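Local atomic coordinates of DUF1881 domain-containing protein (Neurospora crassa, PDB entry 5Z6D), a protein that is an abundant perithecial protein, pairing an Ig-like domain with a betagamma-crystallin domain whose calcium site their interface makes inoperative, its cellular role being uncertain. Residues 92-106 with 122-136. The protein carries 1 engineered substitution. Numbering follows the deposited sequence.
Sequences AISFLFKDATGGADK and LYSNDGDEYGLVGIM
Asn125 reaches from the 124-130 loop to the end of strand 92-99. Its CB lies 3.7 Å from Asp105 OD1. CG turns anti to the carbonyl carbon (chi1 -60°), and the amide meets the backbone of Asp99: Asp99 N approaches OD1 at 2.9 Å from above the plane of the Asn125 amide, while ND2 gives an almost straight bond (169°) to a lone pair of Asp99 O at 3.2 Å. ND2 also donates to a water shared with Gly103 O and Asp105 OD1. With the amide cut back to an alanine, Asp99 N and O would probably lose these partners, and the loop that follows Asp99 its tie.

Lys98 NZ gives a hydrogen bond to Gly127 O (2.8 Å). Leu96 CB makes a CH-pi contact over the Tyr130 ring, 3.6 Å from its centroid. Then the strands pair antiparallel: Val133 and Gly134 stand against the single Ile93 in a classic beta bulge, Val133 N bonding Ile93 O at 2.7 Å. Val133 CG2 makes a CH-pi contact over one Phe95 face.

Strand 131-136 edges the mixed sheet of this Ig-like domain, 195-200 flanks 92-99, and Ala92 and Leu132 pack on Ile53 of crystallin strand 50-55, at the interdomain interface.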
loop_
_atom_site.group_PDB
_atom_site.type_symbol
_atom_site.label_atom_id
_atom_site.label_comp_id
_atom_site.label_asym_id
_atom_site.label_seq_id
_atom_site.Cartn_x
_atom_site.Cartn_y
_atom_site.Cartn_z
ATOM N N ALA A 92 -2.028 -5.238 3.974
ATOM C CA ALA A 92 -1.461 -4.174 3.159
ATOM C C ALA A 92 -0.592 -3.304 4.045
ATOM O O ALA A 92 -1.055 -2.733 5.027
ATOM C CB ALA A 92 -2.551 -3.354 2.495
ATOM N N ILE A 93 0.689 -3.224 3.698
ATOM C CA ILE A 93 1.622 -2.367 4.400
ATOM C C ILE A 93 1.607 -1.006 3.729
ATOM O O ILE A 93 1.853 -0.905 2.507
ATOM C CB ILE A 93 3.064 -2.923 4.392
ATOM C CG1 ILE A 93 3.099 -4.375 4.878
ATOM C CG2 ILE A 93 3.979 -2.066 5.270
ATOM C CD1 ILE A 93 4.488 -5.016 4.733
ATOM N N SER A 94 1.338 0.025 4.536
ATOM C CA SER A 94 1.214 1.387 4.024
ATOM C C SER A 94 1.954 2.422 4.873
ATOM O O SER A 94 2.027 2.297 6.093
ATOM C CB SER A 94 -0.259 1.778 3.903
ATOM O OG SER A 94 -0.893 1.780 5.172
ATOM N N PHE A 95 2.513 3.424 4.199
ATOM C CA PHE A 95 3.236 4.541 4.822
ATOM C C PHE A 95 2.572 5.882 4.529
ATOM O O PHE A 95 2.052 6.085 3.419
ATOM C CB PHE A 95 4.662 4.659 4.282
ATOM C CG PHE A 95 5.649 3.684 4.838
ATOM C CD1 PHE A 95 5.366 2.878 5.923
ATOM C CD2 PHE A 95 6.935 3.654 4.286
ATOM C CE1 PHE A 95 6.320 2.005 6.412
ATOM C CE2 PHE A 95 7.891 2.783 4.766
ATOM C CZ PHE A 95 7.599 1.966 5.833
ATOM N N LEU A 96 2.641 6.805 5.488
ATOM C CA LEU A 96 2.354 8.220 5.241
ATOM C C LEU A 96 3.576 9.034 5.688
ATOM O O LEU A 96 4.035 8.889 6.824
ATOM C CB LEU A 96 1.087 8.661 5.981
ATOM C CG LEU A 96 0.552 10.064 5.673
ATOM C CD1 LEU A 96 0.070 10.133 4.239
ATOM C CD2 LEU A 96 -0.565 10.416 6.635
ATOM N N PHE A 97 4.091 9.884 4.799
ATOM C CA PHE A 97 5.357 10.580 5.035
ATOM C C PHE A 97 5.143 12.010 5.515
ATOM O O PHE A 97 4.538 12.828 4.814
ATOM C CB PHE A 97 6.202 10.568 3.761
ATOM C CG PHE A 97 7.584 11.163 3.926
ATOM C CD1 PHE A 97 8.332 10.924 5.067
ATOM C CD2 PHE A 97 8.147 11.939 2.913
ATOM C CE1 PHE A 97 9.624 11.461 5.207
ATOM C CE2 PHE A 97 9.439 12.487 3.053
ATOM C CZ PHE A 97 10.178 12.234 4.199
ATOM N N LYS A 98 5.647 12.290 6.714
ATOM C CA LYS A 98 5.517 13.604 7.331
ATOM C C LYS A 98 6.878 14.208 7.573
ATOM O O LYS A 98 7.898 13.510 7.577
ATOM C CB LYS A 98 4.741 13.527 8.655
ATOM C CG LYS A 98 3.297 13.039 8.505
ATOM C CD LYS A 98 2.512 13.897 7.531
ATOM C CE LYS A 98 1.041 13.489 7.482
ATOM N NZ LYS A 98 0.339 14.154 6.345
ATOM N N ASP A 99 6.879 15.519 7.770
ATOM C CA ASP A 99 8.089 16.283 7.986
ATOM C C ASP A 99 7.881 17.216 9.169
ATOM O O ASP A 99 6.994 18.069 9.146
ATOM C CB ASP A 99 8.445 17.083 6.735
ATOM C CG ASP A 99 9.492 18.144 7.007
ATOM O OD1 ASP A 99 10.383 17.895 7.847
ATOM O OD2 ASP A 99 9.417 19.225 6.386
ATOM N N ALA A 100 8.694 17.044 10.202
ATOM C CA ALA A 100 8.570 17.855 11.409
ATOM C C ALA A 100 9.617 18.962 11.466
ATOM O O ALA A 100 9.708 19.670 12.471
ATOM C CB ALA A 100 8.677 16.969 12.643
ATOM N N THR A 101 10.394 19.113 10.394
ATOM C CA THR A 101 11.517 20.053 10.393
ATOM C C THR A 101 11.197 21.435 9.819
ATOM O O THR A 101 12.098 22.273 9.665
ATOM C CB THR A 101 12.719 19.488 9.602
ATOM O OG1 THR A 101 12.395 19.428 8.207
ATOM C CG2 THR A 101 13.092 18.098 10.112
ATOM N N GLY A 102 9.934 21.674 9.487
ATOM C CA GLY A 102 9.504 22.992 9.049
ATOM C C GLY A 102 9.520 23.238 7.550
ATOM O O GLY A 102 9.434 24.378 7.110
ATOM N N GLY A 103 9.606 22.169 6.764
ATOM C CA GLY A 103 9.669 22.302 5.321
ATOM C C GLY A 103 8.332 22.584 4.659
ATOM O O GLY A 103 7.269 22.442 5.275
ATOM N N ALA A 104 8.397 22.991 3.392
ATOM C CA ALA A 104 7.207 23.194 2.575
ATOM C C ALA A 104 6.569 21.857 2.231
ATOM O O ALA A 104 7.213 20.812 2.317
ATOM C CB ALA A 104 7.558 23.958 1.297
ATOM N N ASP A 105 5.296 21.888 1.852
ATOM C CA ASP A 105 4.652 20.692 1.330
ATOM C C ASP A 105 5.453 20.121 0.172
ATOM O O ASP A 105 5.857 20.855 -0.732
ATOM C CB ASP A 105 3.232 20.998 0.875
ATOM C CG ASP A 105 2.282 21.133 2.025
ATOM O OD1 ASP A 105 2.760 21.161 3.183
ATOM O OD2 ASP A 105 1.062 21.207 1.768
ATOM N N LYS A 106 5.683 18.813 0.232
ATOM C CA LYS A 106 6.398 18.057 -0.793
ATOM C C LYS A 106 7.860 18.468 -0.908
ATOM O O LYS A 106 8.497 18.173 -1.908
ATOM C CB LYS A 106 5.721 18.189 -2.168
ATOM C CG LYS A 106 4.219 17.890 -2.151
ATOM C CD LYS A 106 3.628 17.817 -3.556
ATOM C CE LYS A 106 4.120 16.588 -4.297
ATOM N NZ LYS A 106 3.361 16.363 -5.557
ATOM N N LEU A 122 6.730 8.849 -1.964
ATOM C CA LEU A 122 5.883 9.587 -1.034
ATOM C C LEU A 122 6.439 10.978 -0.827
ATOM O O LEU A 122 7.643 11.140 -0.718
ATOM C CB LEU A 122 5.797 8.871 0.305
ATOM C CG LEU A 122 5.247 7.449 0.246
ATOM C CD1 LEU A 122 5.212 6.847 1.625
ATOM C CD2 LEU A 122 3.861 7.477 -0.367
ATOM N N TYR A 123 5.573 11.978 -0.769
ATOM C CA TYR A 123 6.017 13.340 -0.519
ATOM C C TYR A 123 5.567 13.814 0.847
ATOM O O TYR A 123 4.498 13.414 1.344
ATOM C CB TYR A 123 5.520 14.285 -1.620
ATOM C CG TYR A 123 6.132 13.940 -2.946
ATOM C CD1 TYR A 123 7.355 14.484 -3.330
ATOM C CD2 TYR A 123 5.525 13.025 -3.793
ATOM C CE1 TYR A 123 7.941 14.138 -4.544
ATOM C CE2 TYR A 123 6.092 12.683 -5.007
ATOM C CZ TYR A 123 7.299 13.241 -5.378
ATOM O OH TYR A 123 7.858 12.888 -6.583
ATOM N N SER A 124 6.386 14.662 1.462
ATOM C CA SER A 124 6.147 15.052 2.844
ATOM C C SER A 124 4.967 16.016 2.967
ATOM O O SER A 124 4.805 16.939 2.157
ATOM C CB SER A 124 7.418 15.671 3.452
ATOM O OG SER A 124 7.918 16.749 2.675
ATOM N N ASN A 125 4.164 15.797 4.003
ATOM C CA ASN A 125 3.074 16.710 4.339
ATOM C C ASN A 125 2.208 17.009 3.118
ATOM O O ASN A 125 1.878 18.166 2.842
ATOM C CB ASN A 125 3.638 18.003 4.924
ATOM C CG ASN A 125 4.456 17.773 6.186
ATOM O OD1 ASN A 125 4.400 16.706 6.794
ATOM N ND2 ASN A 125 5.226 18.787 6.588
ATOM N N ASP A 126 1.868 15.952 2.385
ATOM C CA ASP A 126 1.244 16.059 1.068
ATOM C C ASP A 126 -0.216 15.604 1.120
ATOM O O ASP A 126 -0.804 15.198 0.118
ATOM C CB ASP A 126 2.048 15.231 0.053
ATOM C CG ASP A 126 1.580 15.420 -1.383
ATOM O OD1 ASP A 126 0.981 16.475 -1.692
ATOM O OD2 ASP A 126 1.813 14.499 -2.200
ATOM N N GLY A 127 -0.804 15.683 2.303
ATOM C CA GLY A 127 -2.184 15.279 2.474
ATOM C C GLY A 127 -2.273 14.034 3.323
ATOM O O GLY A 127 -1.370 13.752 4.117
ATOM N N ASP A 128 -3.349 13.274 3.141
ATOM C CA ASP A 128 -3.648 12.171 4.040
ATOM C C ASP A 128 -3.658 10.801 3.380
ATOM O O ASP A 128 -3.944 9.806 4.044
ATOM C CB ASP A 128 -5.003 12.411 4.714
ATOM C CG ASP A 128 -5.077 13.759 5.407
ATOM O OD1 ASP A 128 -4.054 14.201 5.978
ATOM O OD2 ASP A 128 -6.163 14.378 5.377
ATOM N N GLU A 129 -3.371 10.725 2.083
ATOM C CA GLU A 129 -3.427 9.434 1.403
ATOM C C GLU A 129 -2.176 8.617 1.689
ATOM O O GLU A 129 -1.062 9.051 1.386
ATOM C CB GLU A 129 -3.602 9.597 -0.105
ATOM C CG GLU A 129 -4.991 10.048 -0.513
ATOM C CD GLU A 129 -5.247 9.867 -1.994
ATOM O OE1 GLU A 129 -4.953 10.805 -2.767
ATOM O OE2 GLU A 129 -5.741 8.787 -2.383
ATOM N N TYR A 130 -2.364 7.442 2.286
ATOM C CA TYR A 130 -1.256 6.522 2.508
ATOM C C TYR A 130 -0.802 5.908 1.194
ATOM O O TYR A 130 -1.568 5.828 0.231
ATOM C CB TYR A 130 -1.650 5.412 3.489
ATOM C CG TYR A 130 -1.521 5.782 4.952
ATOM C CD1 TYR A 130 -0.559 5.181 5.747
ATOM C CD2 TYR A 130 -2.372 6.713 5.543
ATOM C CE1 TYR A 130 -0.441 5.494 7.078
ATOM C CE2 TYR A 130 -2.254 7.042 6.881
ATOM C CZ TYR A 130 -1.282 6.427 7.642
ATOM O OH TYR A 130 -1.128 6.725 8.977
ATOM N N GLY A 131 0.453 5.478 1.152
ATOM C CA GLY A 131 0.944 4.743 0.015
ATOM C C GLY A 131 1.188 3.287 0.354
ATOM O O GLY A 131 1.759 2.971 1.393
ATOM N N LEU A 132 0.770 2.410 -0.547
ATOM C CA LEU A 132 0.963 0.982 -0.396
ATOM C C LEU A 132 2.424 0.647 -0.678
ATOM O O LEU A 132 2.907 0.883 -1.787
ATOM C CB LEU A 132 0.034 0.225 -1.348
ATOM C CG LEU A 132 0.179 -1.295 -1.347
ATOM C CD1 LEU A 132 -0.379 -1.899 -0.058
ATOM C CD2 LEU A 132 -0.470 -1.907 -2.588
ATOM N N VAL A 133 3.133 0.114 0.319
ATOM C CA VAL A 133 4.560 -0.160 0.159
ATOM C C VAL A 133 4.896 -1.637 0.365
ATOM O O VAL A 133 6.074 -2.044 0.306
ATOM C CB VAL A 133 5.427 0.709 1.120
ATOM C CG1 VAL A 133 5.276 2.208 0.801
ATOM C CG2 VAL A 133 5.082 0.435 2.578
ATOM N N GLY A 134 3.880 -2.467 0.586
ATOM C CA GLY A 134 4.143 -3.900 0.611
ATOM C C GLY A 134 2.890 -4.706 0.888
ATOM O O GLY A 134 1.870 -4.136 1.283
ATOM N N ILE A 135 2.946 -6.015 0.659
ATOM C CA ILE A 135 1.843 -6.904 1.024
ATOM C C ILE A 135 2.453 -8.071 1.777
ATOM O O ILE A 135 3.383 -8.703 1.282
ATOM C CB ILE A 135 1.077 -7.411 -0.215
ATOM C CG1 ILE A 135 0.433 -6.232 -0.957
ATOM C CG2 ILE A 135 0.007 -8.431 0.183
ATOM C CD1 ILE A 135 -0.270 -6.595 -2.271
ATOM N N MET A 136 1.960 -8.342 2.978
ATOM C CA MET A 136 2.539 -9.415 3.781
ATOM C C MET A 136 1.475 -10.343 4.307
ATOM O O MET A 136 0.633 -9.930 5.094
ATOM C CB MET A 136 3.332 -8.858 4.954
ATOM C CG MET A 136 3.955 -9.966 5.805
ATOM S SD MET A 136 5.066 -9.373 7.094
ATOM C CE MET A 136 6.408 -8.681 6.118
HETATM O O HOH W 1 3.136 10.941 2.191
HETATM O O HOH W 2 1.815 13.382 3.854
HETATM O O HOH W 3 7.681 18.991 4.264
HETATM O O HOH W 4 4.730 21.267 5.220
#